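Local atomic coordinates of CT021 (Chlamydia trachomatis serovar L2, PDB entry 6UXD), a protein that is of unknown function but belongs to a family grouped with the lipoprotein-trafficking proteins LolA and LolB, which hints at a related fold. Residues K12-R17 against E179-P184; T141-L147 against K199-H205. All coordinates share one frame. Residues are numbered along the deposited sequence.

Interaction 1: K12-R17 against E179-P184; sequences KILTAR and ERLAFP
Residues 12-17 leave helix 9-13 through a type I turn from Ile13 to Ala16, with Ala16 N bonded to Ile13 O at 3.0 Å. Thr15, in the p rotamer, turns its hydroxyl back onto the preceding turn of backbone, OG1 donating to Lys12 O at 2.7 Å. Ala16 and Arg17 are extended. Facing them, 179-184 is an irregular loop, closest at Ala16-Ala182, whose CA atoms lie 5.4 Å apart. Ala182 CB points into the turn, 3.8 Å from Ala16 CB and 3.6 Å from Thr15 OG1. Ile13 (m, m) sends CD1 to 3.8 Å from Ala182 O, 4.3 Å from Phe183 CD1 and 4.5 Å from Pro184 CD. Beyond these contacts Ile13, Ala16 and Phe183 all touch Ile35 of strand 29-38, so helix and loop pack together over the concave side of a strongly curved antiparallel sheet, an arrangement consistent with the LolA/LolB-like grouping of the family. Polar links are carried by water. Lys12 (t, p, t, t) brings CG to 3.7 Å from Ala182 O and extends NZ to two waters: one, 2.8 Å from NZ, donates to Leu181 O at 2.8 Å; the other, 2.6 Å from NZ, donates to Thr15 OG1 at 2.8 Å and Glu179 O at 2.7 Å. At the outer end Arg17 (m, t, t) lays its guanidinium flat on that of Arg180 (t, p, t), centres 3.9 Å apart and planes at 28°. Arg17 NH1 and Arg180 NE, both donors, approach to 3.0 Å; Asp20 offsets the like charges through a salt bridge to Arg180 NH1.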
# COMPACT_ATOMS: atom_id res chain seq x y z
N LYS A 12 -1.21 -3.63 11.26
CA LYS A 12 0.06 -4.06 10.70
C LYS A 12 0.83 -2.88 10.13
O LYS A 12 2.03 -2.73 10.37
CB LYS A 12 -0.21 -5.13 9.64
CG LYS A 12 1.02 -5.65 8.99
CD LYS A 12 1.83 -6.51 9.92
CE LYS A 12 3.01 -7.12 9.12
NZ LYS A 12 4.15 -7.47 10.02
N ILE A 13 0.15 -2.01 9.39
CA ILE A 13 0.83 -0.86 8.79
C ILE A 13 1.26 0.15 9.84
O ILE A 13 2.23 0.90 9.61
CB ILE A 13 -0.08 -0.20 7.74
CG1 ILE A 13 -0.59 -1.25 6.73
CG2 ILE A 13 0.66 0.94 7.07
CD1 ILE A 13 0.51 -1.96 5.91
N LEU A 14 0.56 0.23 10.98
CA LEU A 14 1.00 1.17 12.01
C LEU A 14 2.29 0.73 12.69
O LEU A 14 2.84 1.52 13.46
CB LEU A 14 -0.07 1.38 13.09
CG LEU A 14 -1.32 2.15 12.67
CD1 LEU A 14 -2.25 2.31 13.87
CD2 LEU A 14 -0.98 3.48 12.10
N THR A 15 2.77 -0.51 12.46
CA THR A 15 4.10 -0.89 12.92
C THR A 15 5.21 -0.33 12.04
O THR A 15 6.37 -0.33 12.46
CB THR A 15 4.22 -2.42 13.00
OG1 THR A 15 4.34 -2.99 11.69
CG2 THR A 15 3.00 -3.05 13.69
N ALA A 16 4.90 0.18 10.85
CA ALA A 16 5.95 0.75 10.00
C ALA A 16 6.52 2.00 10.66
O ALA A 16 5.95 2.55 11.60
CB ALA A 16 5.41 1.10 8.62
N ARG A 17 7.67 2.44 10.16
CA ARG A 17 8.33 3.64 10.66
C ARG A 17 8.41 4.72 9.59
O ARG A 17 8.41 4.40 8.39
CB ARG A 17 9.76 3.33 11.14
CG ARG A 17 9.79 2.24 12.18
CD ARG A 17 11.19 1.88 12.58
NE ARG A 17 11.19 0.73 13.47
CZ ARG A 17 12.26 -0.01 13.75
NH1 ARG A 17 13.44 0.27 13.20
NH2 ARG A 17 12.14 -1.04 14.58
N GLU A 179 9.43 -8.47 10.75
CA GLU A 179 8.43 -7.45 11.07
C GLU A 179 8.89 -6.04 10.74
O GLU A 179 8.06 -5.13 10.69
CB GLU A 179 8.05 -7.55 12.56
CG GLU A 179 7.27 -8.84 12.86
CD GLU A 179 7.25 -9.25 14.33
OE1 GLU A 179 7.41 -8.37 15.22
OE2 GLU A 179 7.08 -10.46 14.59
N ARG A 180 10.18 -5.83 10.52
CA ARG A 180 10.64 -4.53 10.10
C ARG A 180 10.13 -4.17 8.72
O ARG A 180 10.10 -2.99 8.36
CB ARG A 180 12.17 -4.52 10.18
CG ARG A 180 12.80 -3.23 9.85
CD ARG A 180 12.65 -2.23 10.97
NE ARG A 180 13.09 -0.92 10.48
CZ ARG A 180 12.30 -0.06 9.85
NH1 ARG A 180 11.00 -0.34 9.66
NH2 ARG A 180 12.82 1.08 9.42
N LEU A 181 9.68 -5.15 7.94
CA LEU A 181 9.13 -4.90 6.61
C LEU A 181 7.61 -5.03 6.73
O LEU A 181 7.07 -6.14 6.65
CB LEU A 181 9.68 -5.88 5.59
CG LEU A 181 11.15 -5.71 5.20
CD1 LEU A 181 11.57 -6.86 4.25
CD2 LEU A 181 11.40 -4.35 4.56
N ALA A 182 6.93 -3.89 6.90
CA ALA A 182 5.54 -3.90 7.33
C ALA A 182 4.54 -3.94 6.18
O ALA A 182 3.39 -4.34 6.40
CB ALA A 182 5.26 -2.68 8.21
N PHE A 183 4.95 -3.55 4.97
CA PHE A 183 4.05 -3.61 3.83
C PHE A 183 3.94 -5.02 3.26
O PHE A 183 4.86 -5.83 3.38
CB PHE A 183 4.52 -2.68 2.73
CG PHE A 183 4.34 -1.23 3.04
CD1 PHE A 183 3.12 -0.62 2.83
CD2 PHE A 183 5.40 -0.48 3.49
CE1 PHE A 183 2.96 0.73 3.07
CE2 PHE A 183 5.26 0.86 3.74
CZ PHE A 183 4.02 1.47 3.54
N PRO A 184 2.83 -5.33 2.62
CA PRO A 184 2.66 -6.67 2.06
C PRO A 184 3.63 -6.93 0.92
O PRO A 184 4.07 -6.02 0.22
CB PRO A 184 1.20 -6.67 1.57
CG PRO A 184 0.87 -5.24 1.38
CD PRO A 184 1.65 -4.47 2.38
O HOH W 1 6.01 -8.27 8.11
O HOH W 2 5.46 -5.44 11.10
O HOH W 3 8.56 -1.85 11.70

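Interaction 2: T141-L147 against K199-H205; sequences TSLNGEL and KTIEMGH
A salt bridge from Lys199 NZ to Glu146 OE1 (2.8 Å) holds the turn after short strand 142-144, and a nearly straight bond from Asn144 ND2 to Glu202 OE1 (2.8 Å, 177°) joins that strand to strand 196-204 in an antiparallel β-ladder; the axes of 142-144 and 199-204 approach to 4.6 Å at 168°. Lys199 reaches across with every chi angle t, whereas Glu146 folds back (m, m). Glu202 also accepts from Trp66 and Lys67 backbone nitrogens and bonds Tyr21 OH. Leu143-Met203 is the hydrogen-bonded pair: Leu143 N to Met203 O 2.8 Å, Met203 N to Leu143 O 3.0 Å. Ser142-Gly204 and Asn144-Glu202 are non-hydrogen-bonded pairs, with CA atoms 4.3 and 4.2 Å apart. The ladder continues through His205 N to Thr141 O (2.9 Å) and Gly145 N to Ile201 O (2.9 Å). Gly204 suits its place, since a CB would clash with Thr141 O. Gly145, at phi 143° and psi -137°, lets the chain leave the strand, and Glu146 centres an inverse gamma turn that returns Leu147 to the partner strand. On the side of Leu143 and Met203, Leu147 (m, t) packs with CD1 3.4 Å from Thr200 O and 3.7 Å from Met203 CG.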
# COMPACT_ATOMS: atom_id res chain seq x y z
N THR A 141 17.61 2.36 2.21
CA THR A 141 17.60 0.94 1.88
C THR A 141 16.45 0.59 0.93
O THR A 141 15.34 1.08 1.13
CB THR A 141 17.48 0.10 3.14
OG1 THR A 141 18.50 0.47 4.05
CG2 THR A 141 17.62 -1.36 2.81
N SER A 142 16.71 -0.26 -0.07
CA SER A 142 15.69 -0.68 -1.02
C SER A 142 15.84 -2.15 -1.40
O SER A 142 16.95 -2.69 -1.48
CB SER A 142 15.72 0.19 -2.30
OG SER A 142 16.94 0.04 -3.04
N LEU A 143 14.70 -2.79 -1.64
CA LEU A 143 14.63 -4.15 -2.17
C LEU A 143 13.69 -4.11 -3.36
O LEU A 143 12.50 -3.86 -3.19
CB LEU A 143 14.10 -5.16 -1.15
CG LEU A 143 14.88 -5.46 0.12
CD1 LEU A 143 14.79 -4.28 1.06
CD2 LEU A 143 14.28 -6.71 0.77
N ASN A 144 14.20 -4.41 -4.54
CA ASN A 144 13.42 -4.29 -5.77
C ASN A 144 13.50 -5.59 -6.54
O ASN A 144 14.59 -6.11 -6.78
CB ASN A 144 13.94 -3.10 -6.60
CG ASN A 144 13.28 -3.00 -7.96
OD1 ASN A 144 13.31 -3.94 -8.73
ND2 ASN A 144 12.68 -1.84 -8.26
N GLY A 145 12.34 -6.12 -6.94
CA GLY A 145 12.32 -7.32 -7.75
C GLY A 145 11.20 -8.28 -7.42
O GLY A 145 10.06 -7.86 -7.19
N GLU A 146 11.52 -9.58 -7.37
CA GLU A 146 10.52 -10.61 -7.10
C GLU A 146 10.44 -10.83 -5.60
O GLU A 146 10.95 -11.81 -5.04
CB GLU A 146 10.85 -11.90 -7.84
CG GLU A 146 11.14 -11.70 -9.29
CD GLU A 146 10.16 -10.78 -9.99
OE1 GLU A 146 8.92 -11.01 -9.83
OE2 GLU A 146 10.66 -9.84 -10.70
N LEU A 147 9.79 -9.87 -4.92
CA LEU A 147 9.82 -9.87 -3.47
C LEU A 147 9.07 -11.04 -2.84
O LEU A 147 9.34 -11.35 -1.67
CB LEU A 147 9.25 -8.55 -2.95
CG LEU A 147 9.90 -7.25 -3.45
CD1 LEU A 147 9.35 -6.01 -2.68
CD2 LEU A 147 11.42 -7.32 -3.36
N LYS A 199 1.01 -6.90 -6.73
CA LYS A 199 2.40 -7.30 -6.52
C LYS A 199 3.18 -6.13 -5.95
O LYS A 199 3.04 -4.99 -6.40
CB LYS A 199 2.99 -7.78 -7.85
CG LYS A 199 4.46 -8.16 -7.85
CD LYS A 199 4.88 -8.78 -9.20
CE LYS A 199 6.41 -8.85 -9.36
NZ LYS A 199 6.84 -9.38 -10.70
N THR A 200 4.00 -6.40 -4.93
CA THR A 200 4.90 -5.39 -4.40
C THR A 200 6.25 -5.53 -5.10
O THR A 200 6.91 -6.56 -4.96
CB THR A 200 5.07 -5.52 -2.89
OG1 THR A 200 3.77 -5.55 -2.28
CG2 THR A 200 5.85 -4.34 -2.35
N ILE A 201 6.63 -4.51 -5.86
CA ILE A 201 7.83 -4.61 -6.68
C ILE A 201 9.03 -3.95 -6.04
O ILE A 201 10.17 -4.26 -6.43
CB ILE A 201 7.57 -4.05 -8.09
CG1 ILE A 201 7.25 -2.55 -8.05
CG2 ILE A 201 6.44 -4.80 -8.73
CD1 ILE A 201 6.94 -1.94 -9.44
N GLU A 202 8.82 -3.08 -5.05
CA GLU A 202 9.93 -2.48 -4.32
C GLU A 202 9.44 -2.09 -2.94
O GLU A 202 8.29 -1.68 -2.80
CB GLU A 202 10.49 -1.26 -5.05
CG GLU A 202 11.80 -0.74 -4.46
CD GLU A 202 12.39 0.45 -5.24
OE1 GLU A 202 12.61 0.30 -6.45
OE2 GLU A 202 12.61 1.53 -4.62
N MET A 203 10.28 -2.29 -1.93
CA MET A 203 10.00 -1.73 -0.61
C MET A 203 11.34 -1.40 0.04
O MET A 203 12.39 -1.94 -0.33
CB MET A 203 9.17 -2.69 0.27
CG MET A 203 9.78 -4.04 0.45
SD MET A 203 8.89 -5.22 1.48
CE MET A 203 7.28 -5.38 0.70
N GLY A 204 11.28 -0.50 1.02
CA GLY A 204 12.48 -0.13 1.74
C GLY A 204 12.27 0.87 2.86
O GLY A 204 11.21 0.95 3.49
N HIS A 205 13.34 1.62 3.13
CA HIS A 205 13.43 2.48 4.30
C HIS A 205 14.11 3.78 3.90
O HIS A 205 14.78 3.86 2.86
CB HIS A 205 14.21 1.82 5.43
CG HIS A 205 13.80 0.41 5.71
ND1 HIS A 205 12.57 0.08 6.23
CD2 HIS A 205 14.46 -0.76 5.54
CE1 HIS A 205 12.49 -1.23 6.39
NE2 HIS A 205 13.62 -1.76 5.97

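Overall arrangement
The centres of the two contacts lie 13 Å apart, and their segments alternate along the chain: 12-17, 141-147, 179-184, 199-205. Interaction 1 sets a helix end and a loop within the hollow of the curved sheet, while interaction 2 adds a short strand to the sheet itself. Strand 186-189 follows the loop 179-184 and pairs with strand 196-204, coupling the two. They also touch directly: Pro184 O and Thr200 OG1 form a probable hydrogen bond at 2.6 Å, and Met203 CE lies 3.3 Å from Pro184 O. Asp20 bridges the other end, bonding both Arg180 and His205. The loop 179-184 thus lies between the N-terminal turn 12-17 and strand 196-204, touching both.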